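Local coordinates for PBP domain-containing protein (Vibrio parahaemolyticus, PDB 3MUQ), which is of unknown function but belongs to the periplasmic binding protein superfamily and probably captures a small ligand, perhaps an oxyanion, between two lobes, at residues Gly75-Lys80 / Ile211-Ala216; Phe118-Arg121 / Thr127-Lys130; Gly155-Met160 / Gly166-Asp171. One frame throughout, in Å; residues are numbered along the deposited sequence.

Interaction 1: residues Gly75-Lys80 / Ile211-Ala216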
ATOM      1  N   GLY A  75      -9.320  -3.890  18.566  1.00 16.85           N
ATOM      2  CA  GLY A  75      -8.361  -3.086  17.828  1.00 16.83           C
ATOM      3  C   GLY A  75      -9.028  -1.913  17.136  1.00 22.67           C
ATOM      4  O   GLY A  75     -10.252  -1.939  16.882  1.00 18.51           O
ATOM      5  N   VAL A  76      -8.228  -0.889  16.840  1.00 16.22           N
ATOM      6  CA  VAL A  76      -8.699   0.301  16.146  1.00 14.15           C
ATOM      7  C   VAL A  76      -7.702   0.730  15.075  1.00 15.46           C
ATOM      8  O   VAL A  76      -6.582   0.229  15.035  1.00 14.86           O
ATOM      9  CB  VAL A  76      -8.890   1.484  17.127  1.00 20.52           C
ATOM     10  CG1 VAL A  76      -9.958   1.161  18.182  1.00 21.92           C
ATOM     11  CG2 VAL A  76      -7.558   1.850  17.781  1.00 15.91           C
ATOM     12  N   LEU A  77      -8.122   1.683  14.238  1.00 14.47           N
ATOM     13  CA  LEU A  77      -7.361   2.156  13.077  1.00 13.78           C
ATOM     14  C   LEU A  77      -6.683   1.053  12.272  1.00  9.34           C
ATOM     15  O   LEU A  77      -5.484   1.126  11.995  1.00 15.82           O
ATOM     16  CB  LEU A  77      -6.331   3.209  13.492  1.00 17.90           C
ATOM     17  CG  LEU A  77      -6.939   4.472  14.090  1.00 26.30           C
ATOM     18  CD1 LEU A  77      -5.856   5.488  14.432  1.00 28.88           C
ATOM     19  CD2 LEU A  77      -7.956   5.041  13.087  1.00 26.10           C
ATOM     20  N   PRO A  78      -7.453   0.038  11.865  1.00 12.37           N
ATOM     21  CA  PRO A  78      -6.850  -1.011  11.051  1.00 14.84           C
ATOM     22  C   PRO A  78      -6.433  -0.445   9.698  1.00 19.56           C
ATOM     23  O   PRO A  78      -7.136   0.384   9.112  1.00 16.64           O
ATOM     24  CB  PRO A  78      -7.987  -2.006  10.882  1.00 15.16           C
ATOM     25  CG  PRO A  78      -9.204  -1.173  11.001  1.00 17.76           C
ATOM     26  CD  PRO A  78      -8.876  -0.229  12.118  1.00 19.61           C
ATOM     27  N   ARG A  79      -5.282  -0.888   9.219  1.00 14.00           N
ATOM     28  CA  ARG A  79      -4.747  -0.382   7.978  1.00 18.90           C
ATOM     29  C   ARG A  79      -4.147  -1.509   7.196  1.00 19.52           C
ATOM     30  O   ARG A  79      -3.425  -2.353   7.745  1.00 19.56           O
ATOM     31  CB  ARG A  79      -3.691   0.681   8.242  1.00 21.70           C
ATOM     32  CG  ARG A  79      -4.292   2.029   8.596  1.00 22.13           C
ATOM     33  CD  ARG A  79      -3.404   2.738   9.560  1.00 20.65           C
ATOM     34  NE  ARG A  79      -3.877   4.080   9.871  1.00 22.64           N
ATOM     35  CZ  ARG A  79      -3.106   5.017  10.401  1.00 23.29           C
ATOM     36  NH1 ARG A  79      -1.840   4.731  10.680  1.00 14.47           N
ATOM     37  NH2 ARG A  79      -3.593   6.229  10.656  1.00 23.19           N
ATOM     38  N   LYS A  80      -4.441  -1.512   5.902  1.00 15.11           N
ATOM     39  CA  LYS A  80      -3.863  -2.505   5.008  1.00 21.48           C
ATOM     40  C   LYS A  80      -2.438  -2.090   4.660  1.00 19.21           C
ATOM     41  O   LYS A  80      -2.211  -0.985   4.197  1.00 24.98           O
ATOM     42  CB  LYS A  80      -4.734  -2.641   3.756  1.00 23.49           C
ATOM     43  CG  LYS A  80      -6.149  -3.144   4.064  1.00 20.89           C
ATOM     44  CD  LYS A  80      -6.176  -4.664   4.222  1.00 22.12           C
ATOM     45  CE  LYS A  80      -7.558  -5.161   4.634  1.00 16.28           C
ATOM     46  NZ  LYS A  80      -7.624  -6.659   4.615  1.00 23.74           N
ATOM     47  N   ILE A 211      -1.383   0.921  27.544  1.00 33.02           N
ATOM     48  CA  ILE A 211      -0.491   0.554  26.439  1.00 33.86           C
ATOM     49  C   ILE A 211       0.128   1.774  25.742  1.00 28.96           C
ATOM     50  O   ILE A 211      -0.313   2.917  25.921  1.00 24.62           O
ATOM     51  CB  ILE A 211      -1.123  -0.450  25.403  1.00 31.04           C
ATOM     52  CG1 ILE A 211      -2.412   0.097  24.809  1.00 28.28           C
ATOM     53  CG2 ILE A 211      -1.334  -1.838  26.021  1.00 27.03           C
ATOM     54  CD1 ILE A 211      -2.196   0.978  23.609  1.00 31.94           C
ATOM     55  N   ASN A 212       1.158   1.512  24.946  1.00 21.86           N
ATOM     56  CA  ASN A 212       1.894   2.573  24.293  1.00 23.82           C
ATOM     57  C   ASN A 212       1.251   2.932  22.953  1.00 19.42           C
ATOM     58  O   ASN A 212       1.742   2.561  21.886  1.00 18.41           O
ATOM     59  CB  ASN A 212       3.358   2.173  24.122  1.00 17.99           C
ATOM     60  CG  ASN A 212       4.208   3.308  23.575  1.00 23.27           C
ATOM     61  OD1 ASN A 212       3.730   4.432  23.422  1.00 22.90           O
ATOM     62  ND2 ASN A 212       5.479   3.016  23.285  1.00 18.22           N
ATOM     63  N   TYR A 213       0.147   3.662  23.033  1.00 23.28           N
ATOM     64  CA  TYR A 213      -0.632   4.018  21.857  1.00 21.31           C
ATOM     65  C   TYR A 213       0.133   5.002  20.977  1.00 25.69           C
ATOM     66  O   TYR A 213       0.086   4.925  19.746  1.00 21.16           O
ATOM     67  CB  TYR A 213      -1.976   4.606  22.270  1.00 16.80           C
ATOM     68  CG  TYR A 213      -2.820   5.055  21.099  1.00 20.57           C
ATOM     69  CD1 TYR A 213      -3.555   4.141  20.367  1.00 24.02           C
ATOM     70  CD2 TYR A 213      -2.881   6.389  20.728  1.00 27.63           C
ATOM     71  CE1 TYR A 213      -4.326   4.537  19.299  1.00 25.32           C
ATOM     72  CE2 TYR A 213      -3.658   6.800  19.643  1.00 27.59           C
ATOM     73  CZ  TYR A 213      -4.376   5.867  18.942  1.00 27.98           C
ATOM     74  OH  TYR A 213      -5.158   6.248  17.872  1.00 35.74           O
ATOM     75  N   GLN A 214       0.852   5.915  21.619  1.00 23.55           N
ATOM     76  CA  GLN A 214       1.600   6.929  20.900  1.00 26.17           C
ATOM     77  C   GLN A 214       2.660   6.281  20.028  1.00 20.39           C
ATOM     78  O   GLN A 214       2.788   6.610  18.853  1.00 22.44           O
ATOM     79  CB  GLN A 214       2.256   7.907  21.870  1.00 28.40           C
ATOM     80  CG  GLN A 214       3.126   8.939  21.177  1.00 44.61           C
ATOM     81  CD  GLN A 214       3.602  10.039  22.117  1.00 58.69           C
ATOM     82  OE1 GLN A 214       3.983   9.775  23.260  1.00 55.11           O
ATOM     83  NE2 GLN A 214       3.583  11.282  21.634  1.00 64.33           N
ATOM     84  N   GLY A 215       3.426   5.367  20.610  1.00 17.71           N
ATOM     85  CA  GLY A 215       4.445   4.662  19.861  1.00 19.49           C
ATOM     86  C   GLY A 215       3.855   3.748  18.798  1.00 16.18           C
ATOM     87  O   GLY A 215       4.383   3.656  17.686  1.00 17.16           O
ATOM     88  N   ALA A 216       2.769   3.060  19.139  1.00 17.18           N
ATOM     89  CA  ALA A 216       2.113   2.153  18.190  1.00 13.81           C
ATOM     90  C   ALA A 216       1.530   2.924  17.005  1.00 11.99           C
ATOM     91  O   ALA A 216       1.671   2.526  15.842  1.00 11.26           O
ATOM     92  CB  ALA A 216       1.014   1.321  18.898  1.00 14.13           C
TER
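Leu77 meets Tyr213 from a corner of the chain where its backbone takes a left-handed conformation (phi 42°, psi 53°), uncommon for a leucine. The corner separates strand 75-76 from strand 78-90 and turns the leucine side chain toward the start of helix 213-224. There Leu77 CD1 reaches the phenol oxygen, 3.6 Å from Tyr213 OH, the two side chains crossing at about a right angle. The tyrosine gets this far because CG is anti to its backbone N (chi1 178°), which carries the ring out from the helix and across to the strand. Val76 adds a looser apolar touch at the ring edge, near the ring plane, with CG2 4.5 Å from Tyr213 CE1. No hydrogen bond crosses, and the small interface lies at the surface.

Asn212 is the N-cap of the helix. Asn212 OD1 accepts from Gly215 N at 3.0 Å, with the donor well above the carbonyl plane rather than on a lone pair. The other end of the amide is used as well, since Asn212 ND2 donates to His6 O, while Asn212 N bonds Asp56 OD1. On the strand side, Arg79 forms a salt bridge with Asp221 further along the same helix, and Lys80 N bonds Tyr83 OH of the second subunit. The arrangement is consistent with an alpha/beta lobe of the periplasmic binding protein type, with an N-capped helix whose first-turn tyrosine reaches the corner between two strands.

Interaction 2: residues Phe118-Arg121 / Thr127-Lys130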
ATOM      1  N   PHE A 118      11.873 -26.628 -11.996  1.00 14.52           N
ATOM      2  CA  PHE A 118      11.371 -25.581 -11.100  1.00 16.37           C
ATOM      3  C   PHE A 118      12.482 -24.614 -10.732  1.00 13.95           C
ATOM      4  O   PHE A 118      13.536 -25.016 -10.242  1.00 19.43           O
ATOM      5  CB  PHE A 118      10.773 -26.180  -9.822  1.00 16.12           C
ATOM      6  CG  PHE A 118      10.091 -25.169  -8.958  1.00 21.36           C
ATOM      7  CD1 PHE A 118       8.717 -24.965  -9.060  1.00 17.25           C
ATOM      8  CD2 PHE A 118      10.825 -24.394  -8.065  1.00 19.64           C
ATOM      9  CE1 PHE A 118       8.097 -24.018  -8.280  1.00 25.54           C
ATOM     10  CE2 PHE A 118      10.207 -23.444  -7.286  1.00 18.92           C
ATOM     11  CZ  PHE A 118       8.842 -23.256  -7.390  1.00 22.51           C
ATOM     12  N   ILE A 119      12.256 -23.335 -10.987  1.00 19.26           N
ATOM     13  CA  ILE A 119      13.283 -22.340 -10.724  1.00 16.59           C
ATOM     14  C   ILE A 119      12.967 -21.616  -9.419  1.00 17.87           C
ATOM     15  O   ILE A 119      11.907 -21.001  -9.286  1.00 15.60           O
ATOM     16  CB  ILE A 119      13.369 -21.297 -11.858  1.00 14.75           C
ATOM     17  CG1 ILE A 119      13.359 -21.986 -13.240  1.00 14.89           C
ATOM     18  CG2 ILE A 119      14.601 -20.389 -11.653  1.00 14.70           C
ATOM     19  CD1 ILE A 119      14.403 -23.086 -13.401  1.00 11.29           C
ATOM     20  N   SER A 120      13.886 -21.686  -8.463  1.00 16.75           N
ATOM     21  CA  SER A 120      13.738 -20.932  -7.224  1.00 16.03           C
ATOM     22  C   SER A 120      14.673 -19.721  -7.251  1.00 21.08           C
ATOM     23  O   SER A 120      15.777 -19.790  -7.790  1.00 21.45           O
ATOM     24  CB  SER A 120      14.054 -21.811  -6.017  1.00 20.28           C
ATOM     25  OG  SER A 120      14.235 -21.003  -4.867  1.00 23.92           O
ATOM     26  N   ARG A 121      14.224 -18.611  -6.677  1.00 21.11           N
ATOM     27  CA  ARG A 121      15.071 -17.438  -6.521  1.00 10.78           C
ATOM     28  C   ARG A 121      16.307 -17.765  -5.670  1.00 18.15           C
ATOM     29  O   ARG A 121      17.398 -17.272  -5.950  1.00 21.38           O
ATOM     30  CB  ARG A 121      14.265 -16.296  -5.905  1.00 15.34           C
ATOM     31  CG  ARG A 121      13.185 -15.777  -6.842  1.00 15.08           C
ATOM     32  CD  ARG A 121      12.459 -14.586  -6.257  1.00 24.04           C
ATOM     33  NE  ARG A 121      13.370 -13.530  -5.819  1.00 20.27           N
ATOM     34  CZ  ARG A 121      12.956 -12.318  -5.450  1.00 28.23           C
ATOM     35  NH1 ARG A 121      11.660 -12.015  -5.504  1.00 24.50           N
ATOM     36  NH2 ARG A 121      13.829 -11.404  -5.047  1.00 23.05           N
ATOM     37  N   THR A 127       9.845 -13.525  -1.254  1.00 22.21           N
ATOM     38  CA  THR A 127       9.317 -14.512  -2.191  1.00 24.20           C
ATOM     39  C   THR A 127       9.978 -15.878  -1.998  1.00 17.05           C
ATOM     40  O   THR A 127       9.317 -16.908  -1.973  1.00 20.27           O
ATOM     41  CB  THR A 127       9.498 -14.048  -3.645  1.00 21.90           C
ATOM     42  OG1 THR A 127       8.723 -12.858  -3.855  1.00 23.10           O
ATOM     43  CG2 THR A 127       9.052 -15.140  -4.628  1.00 16.82           C
ATOM     44  N   HIS A 128      11.295 -15.881  -1.861  1.00 19.05           N
ATOM     45  CA  HIS A 128      12.013 -17.121  -1.619  1.00 19.43           C
ATOM     46  C   HIS A 128      11.559 -17.804  -0.317  1.00 22.00           C
ATOM     47  O   HIS A 128      11.341 -19.013  -0.297  1.00 19.25           O
ATOM     48  CB  HIS A 128      13.511 -16.864  -1.585  1.00 20.79           C
ATOM     49  CG  HIS A 128      14.323 -18.089  -1.328  1.00 22.70           C
ATOM     50  ND1 HIS A 128      13.916 -19.348  -1.724  1.00 27.07           N
ATOM     51  CD2 HIS A 128      15.523 -18.256  -0.723  1.00 23.74           C
ATOM     52  CE1 HIS A 128      14.828 -20.234  -1.372  1.00 21.71           C
ATOM     53  NE2 HIS A 128      15.815 -19.597  -0.765  1.00 27.15           N
ATOM     54  N   LYS A 129      11.422 -17.037   0.767  1.00 25.19           N
ATOM     55  CA  LYS A 129      10.937 -17.593   2.032  1.00 24.22           C
ATOM     56  C   LYS A 129       9.553 -18.208   1.871  1.00 21.53           C
ATOM     57  O   LYS A 129       9.259 -19.280   2.405  1.00 27.65           O
ATOM     58  CB  LYS A 129      10.841 -16.513   3.114  1.00 29.82           C
ATOM     59  CG  LYS A 129      12.117 -15.772   3.389  1.00 32.29           C
ATOM     60  CD  LYS A 129      13.118 -16.622   4.105  1.00 31.73           C
ATOM     61  CE  LYS A 129      14.154 -15.735   4.774  1.00 29.66           C
ATOM     62  NZ  LYS A 129      15.172 -16.578   5.444  1.00 39.09           N
ATOM     63  N   LYS A 130       8.686 -17.511   1.155  1.00 22.74           N
ATOM     64  CA  LYS A 130       7.354 -18.037   0.940  1.00 22.54           C
ATOM     65  C   LYS A 130       7.373 -19.350   0.140  1.00 29.76           C
ATOM     66  O   LYS A 130       6.598 -20.267   0.417  1.00 26.38           O
ATOM     67  CB  LYS A 130       6.465 -17.013   0.248  1.00 18.99           C
ATOM     68  CG  LYS A 130       5.098 -17.591  -0.064  1.00 26.28           C
ATOM     69  CD  LYS A 130       4.043 -16.526  -0.207  1.00 34.73           C
ATOM     70  CE  LYS A 130       2.647 -17.122  -0.061  1.00 36.92           C
ATOM     71  NZ  LYS A 130       2.209 -17.232   1.358  1.00 39.28           N
TER
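Ser120 OG, which faces His128 across this contact, is gripped by a hydrogen bond to Glu131 OE1 and a weak one from Gly122 N. The motif is the first half of a beta-alpha-beta unit: strand 118-120 runs into a short loop, helix 126-138 follows, and strand 147-149 returns parallel to the first. With OG anti to the backbone N (chi1 165°), the serine hydroxyl is directed to the helix and comes obliquely to the imidazole, Ser120 OG lying 3.6 Å from His128 ND1. The same Glu131 oxygen also takes a weak bond from His128 ND1, so one carboxylate oxygen links the strand end to the ring, though only weakly on the ring side.

The loop leaves the strand through Arg121, and here the backbones come closest, with the CA atoms of Arg121 and His128 5.8 Å apart. Arg121 and Thr127 cross at about a right angle. The bend at chi3 (52°) folds the arginine over the threonine: Arg121 CD packs 3.8 Å from Thr127 CG2, and Arg121 NH1 approaches Thr127 CB to 3.5 Å. The guanidinium has stronger partners beyond the two segments, a salt bridge from NH2 to Asp123 OD2 and a hydrogen bond from NH1 to the carbonyl oxygen of Leu237, at the very end of the chain. Such links probably hold the planar group steady and partly offset its charge in buried surroundings. In relatives that bind oxyanions, loops leading into helix starts commonly line the ligand cleft, and this one is consistent with that pattern. Closer to the backbones, the two methylenes Arg121 CB and His128 CB stand 4.4 Å apart.

Interaction 3: residues Gly155-Met160 / Gly166-Asp171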
ATOM      1  N   GLY A 155      12.727 -11.157 -11.685  1.00 16.33           N
ATOM      2  CA  GLY A 155      12.820 -11.045 -13.135  1.00 16.21           C
ATOM      3  C   GLY A 155      13.744 -12.086 -13.767  1.00 16.36           C
ATOM      4  O   GLY A 155      13.339 -12.824 -14.655  1.00 18.07           O
ATOM      5  N   PRO A 156      15.006 -12.137 -13.319  1.00 18.41           N
ATOM      6  CA  PRO A 156      15.955 -13.135 -13.838  1.00 12.64           C
ATOM      7  C   PRO A 156      15.454 -14.565 -13.604  1.00 17.33           C
ATOM      8  O   PRO A 156      15.668 -15.428 -14.447  1.00 18.14           O
ATOM      9  CB  PRO A 156      17.227 -12.866 -13.023  1.00  9.84           C
ATOM     10  CG  PRO A 156      17.126 -11.349 -12.723  1.00 17.53           C
ATOM     11  CD  PRO A 156      15.655 -11.155 -12.427  1.00 18.02           C
ATOM     12  N   THR A 157      14.803 -14.800 -12.471  1.00 14.89           N
ATOM     13  CA  THR A 157      14.174 -16.093 -12.193  1.00 11.43           C
ATOM     14  C   THR A 157      13.125 -16.419 -13.259  1.00 14.62           C
ATOM     15  O   THR A 157      13.137 -17.511 -13.814  1.00 19.62           O
ATOM     16  CB  THR A 157      13.577 -16.134 -10.766  1.00 16.21           C
ATOM     17  OG1 THR A 157      14.645 -16.012  -9.824  1.00 15.76           O
ATOM     18  CG2 THR A 157      12.839 -17.451 -10.507  1.00  9.28           C
ATOM     19  N   LEU A 158      12.245 -15.466 -13.572  1.00 14.58           N
ATOM     20  CA  LEU A 158      11.310 -15.657 -14.691  1.00 12.32           C
ATOM     21  C   LEU A 158      12.021 -15.956 -16.030  1.00 15.23           C
ATOM     22  O   LEU A 158      11.628 -16.879 -16.763  1.00 13.45           O
ATOM     23  CB  LEU A 158      10.362 -14.452 -14.836  1.00 11.65           C
ATOM     24  CG  LEU A 158       9.295 -14.340 -13.729  1.00 15.22           C
ATOM     25  CD1 LEU A 158       8.587 -12.975 -13.766  1.00 16.71           C
ATOM     26  CD2 LEU A 158       8.279 -15.485 -13.794  1.00 15.33           C
ATOM     27  N   ASN A 159      13.050 -15.168 -16.361  1.00 12.43           N
ATOM     28  CA  ASN A 159      13.810 -15.373 -17.594  1.00 13.70           C
ATOM     29  C   ASN A 159      14.379 -16.779 -17.631  1.00 18.49           C
ATOM     30  O   ASN A 159      14.373 -17.441 -18.668  1.00 19.05           O
ATOM     31  CB  ASN A 159      14.955 -14.346 -17.732  1.00 15.95           C
ATOM     32  CG  ASN A 159      14.444 -12.918 -17.896  1.00 19.99           C
ATOM     33  OD1 ASN A 159      13.361 -12.700 -18.435  1.00 20.15           O
ATOM     34  ND2 ASN A 159      15.230 -11.939 -17.431  1.00 20.97           N
HETATM   35  N   MSE A 160      14.861 -17.241 -16.483  1.00 14.52           N
HETATM   36  CA  MSE A 160      15.403 -18.591 -16.395  1.00 19.30           C
HETATM   37  C   MSE A 160      14.298 -19.630 -16.627  1.00 17.05           C
HETATM   38  O   MSE A 160      14.482 -20.594 -17.367  1.00 18.75           O
HETATM   39  CB  MSE A 160      16.096 -18.810 -15.038  1.00 18.73           C
HETATM   40  CG  MSE A 160      16.936 -20.085 -14.966  1.00 26.65           C
HETATM   41 SE   MSE A 160      18.435 -20.071 -16.264  0.63 36.98          SE
HETATM   42  CE  MSE A 160      19.233 -18.428 -15.672  1.00 15.52           C
ATOM     43  N   GLY A 166      10.441 -24.104 -17.463  1.00 21.41           N
ATOM     44  CA  GLY A 166      10.100 -24.659 -16.166  1.00 21.44           C
ATOM     45  C   GLY A 166       9.046 -23.859 -15.426  1.00 21.15           C
ATOM     46  O   GLY A 166       8.570 -22.826 -15.906  1.00 16.27           O
ATOM     47  N   TYR A 167       8.687 -24.352 -14.246  1.00 18.96           N
ATOM     48  CA  TYR A 167       7.719 -23.698 -13.388  1.00 14.30           C
ATOM     49  C   TYR A 167       8.428 -22.778 -12.402  1.00 16.25           C
ATOM     50  O   TYR A 167       9.576 -23.008 -12.047  1.00 20.31           O
ATOM     51  CB  TYR A 167       6.944 -24.747 -12.595  1.00 14.43           C
ATOM     52  CG  TYR A 167       6.085 -25.653 -13.454  1.00 18.73           C
ATOM     53  CD1 TYR A 167       4.742 -25.359 -13.689  1.00 18.90           C
ATOM     54  CD2 TYR A 167       6.616 -26.808 -14.021  1.00 17.14           C
ATOM     55  CE1 TYR A 167       3.951 -26.201 -14.484  1.00 14.77           C
ATOM     56  CE2 TYR A 167       5.837 -27.658 -14.808  1.00 20.14           C
ATOM     57  CZ  TYR A 167       4.507 -27.351 -15.030  1.00 20.79           C
ATOM     58  OH  TYR A 167       3.744 -28.195 -15.804  1.00 20.43           O
ATOM     59  N   THR A 168       7.731 -21.743 -11.958  1.00 14.61           N
ATOM     60  CA  THR A 168       8.190 -20.948 -10.823  1.00 17.63           C
ATOM     61  C   THR A 168       6.986 -20.276 -10.136  1.00 18.07           C
ATOM     62  O   THR A 168       5.879 -20.220 -10.698  1.00 16.53           O
ATOM     63  CB  THR A 168       9.256 -19.892 -11.252  1.00 19.13           C
ATOM     64  OG1 THR A 168       9.972 -19.431 -10.100  1.00 19.24           O
ATOM     65  CG2 THR A 168       8.617 -18.700 -11.954  1.00 19.74           C
HETATM   66  N   MSE A 169       7.198 -19.802  -8.913  1.00 14.74           N
HETATM   67  CA  MSE A 169       6.212 -18.957  -8.241  1.00 18.75           C
HETATM   68  C   MSE A 169       6.638 -17.500  -8.318  1.00 17.97           C
HETATM   69  O   MSE A 169       7.752 -17.149  -7.915  1.00 20.47           O
HETATM   70  CB  MSE A 169       6.070 -19.350  -6.774  1.00 24.53           C
HETATM   71  CG  MSE A 169       4.966 -18.581  -6.057  1.00 30.40           C
HETATM   72 SE   MSE A 169       4.859 -19.104  -4.192  0.78 27.73          SE
HETATM   73  CE  MSE A 169       6.325 -18.044  -3.479  1.00 16.64           C
ATOM     74  N   SER A 170       5.757 -16.650  -8.824  1.00 16.76           N
ATOM     75  CA  SER A 170       6.080 -15.233  -8.989  1.00 14.09           C
ATOM     76  C   SER A 170       5.049 -14.349  -8.325  1.00 19.30           C
ATOM     77  O   SER A 170       3.884 -14.732  -8.226  1.00 16.14           O
ATOM     78  CB  SER A 170       6.090 -14.885 -10.472  1.00 16.90           C
ATOM     79  OG  SER A 170       6.431 -13.528 -10.680  1.00 15.64           O
ATOM     80  N   ASP A 171       5.446 -13.153  -7.892  1.00 12.15           N
ATOM     81  CA  ASP A 171       4.435 -12.176  -7.526  1.00 14.98           C
ATOM     82  C   ASP A 171       3.770 -11.785  -8.836  1.00 17.85           C
ATOM     83  O   ASP A 171       4.423 -11.781  -9.881  1.00 20.90           O
ATOM     84  CB  ASP A 171       5.059 -10.951  -6.880  1.00 13.64           C
ATOM     85  CG  ASP A 171       5.937 -10.192  -7.843  1.00 25.34           C
ATOM     86  OD1 ASP A 171       7.136 -10.545  -7.966  1.00 22.08           O
ATOM     87  OD2 ASP A 171       5.422  -9.251  -8.483  1.00 20.55           O
TER
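Beside Leu158, the hydroxyl of Ser170 donates to the flat main-chain carbonyl group of the next residue: Ser170 OG lies 2.8 Å from Asp171 O, tilted 28° from the carbonyl plane. The helix meets this polar group with methyls. Leu158 CD1 lies 3.8 Å from Ser170 OG, and its other branch, CD2, packs 3.7 Å from Thr168 CG2. One leucine thus spans two alternate residues of the strand, Thr168 and Ser170, whose side chains both turn to the helix.

Between them Met169, a selenomethionine, turns away from helix 154-163, and its side chain packs on helix 126-138, so strand 168-171 is sandwiched between two helices in the layered alpha/beta fold of this superfamily. Helix segment 155-160 runs obliquely antiparallel to strand 168-171, with 143° between their axes.

Thr168 divides its branches. OG1 lies anti to the backbone N (chi1 -162°) and bonds Ile119 O on strand 118-120, while CG2 is left to the leucine. The methyl of the neighbouring helix residue closes in on that bonded hydroxyl, Thr157 CG2 being 3.5 Å from Thr168 OG1; Thr157 OG1 itself turns back to Gly153 O, just ahead of the helix.

Overall arrangement
Interaction 1 is set apart from the other two, on the opposite side of the chain's centre: its own centre is 33 Å from that of interaction 2 and 37 Å from that of interaction 3. Along the chain it closes a long loop within which interactions 2 and 3 follow in series. Those two sit only 9 Å apart, centre to centre, and touch, with Ile119 N 2.9 Å from Tyr167 O and Arg121 CG packed against Thr157 OG1. Strand 78-90 starts in interaction 1 and pairs farther on with strand 168-171 of interaction 3. One sheet thus serves contacts on both sides of the chain's centre, consistent with two lobes joined by crossing strands, as in periplasmic binding proteins.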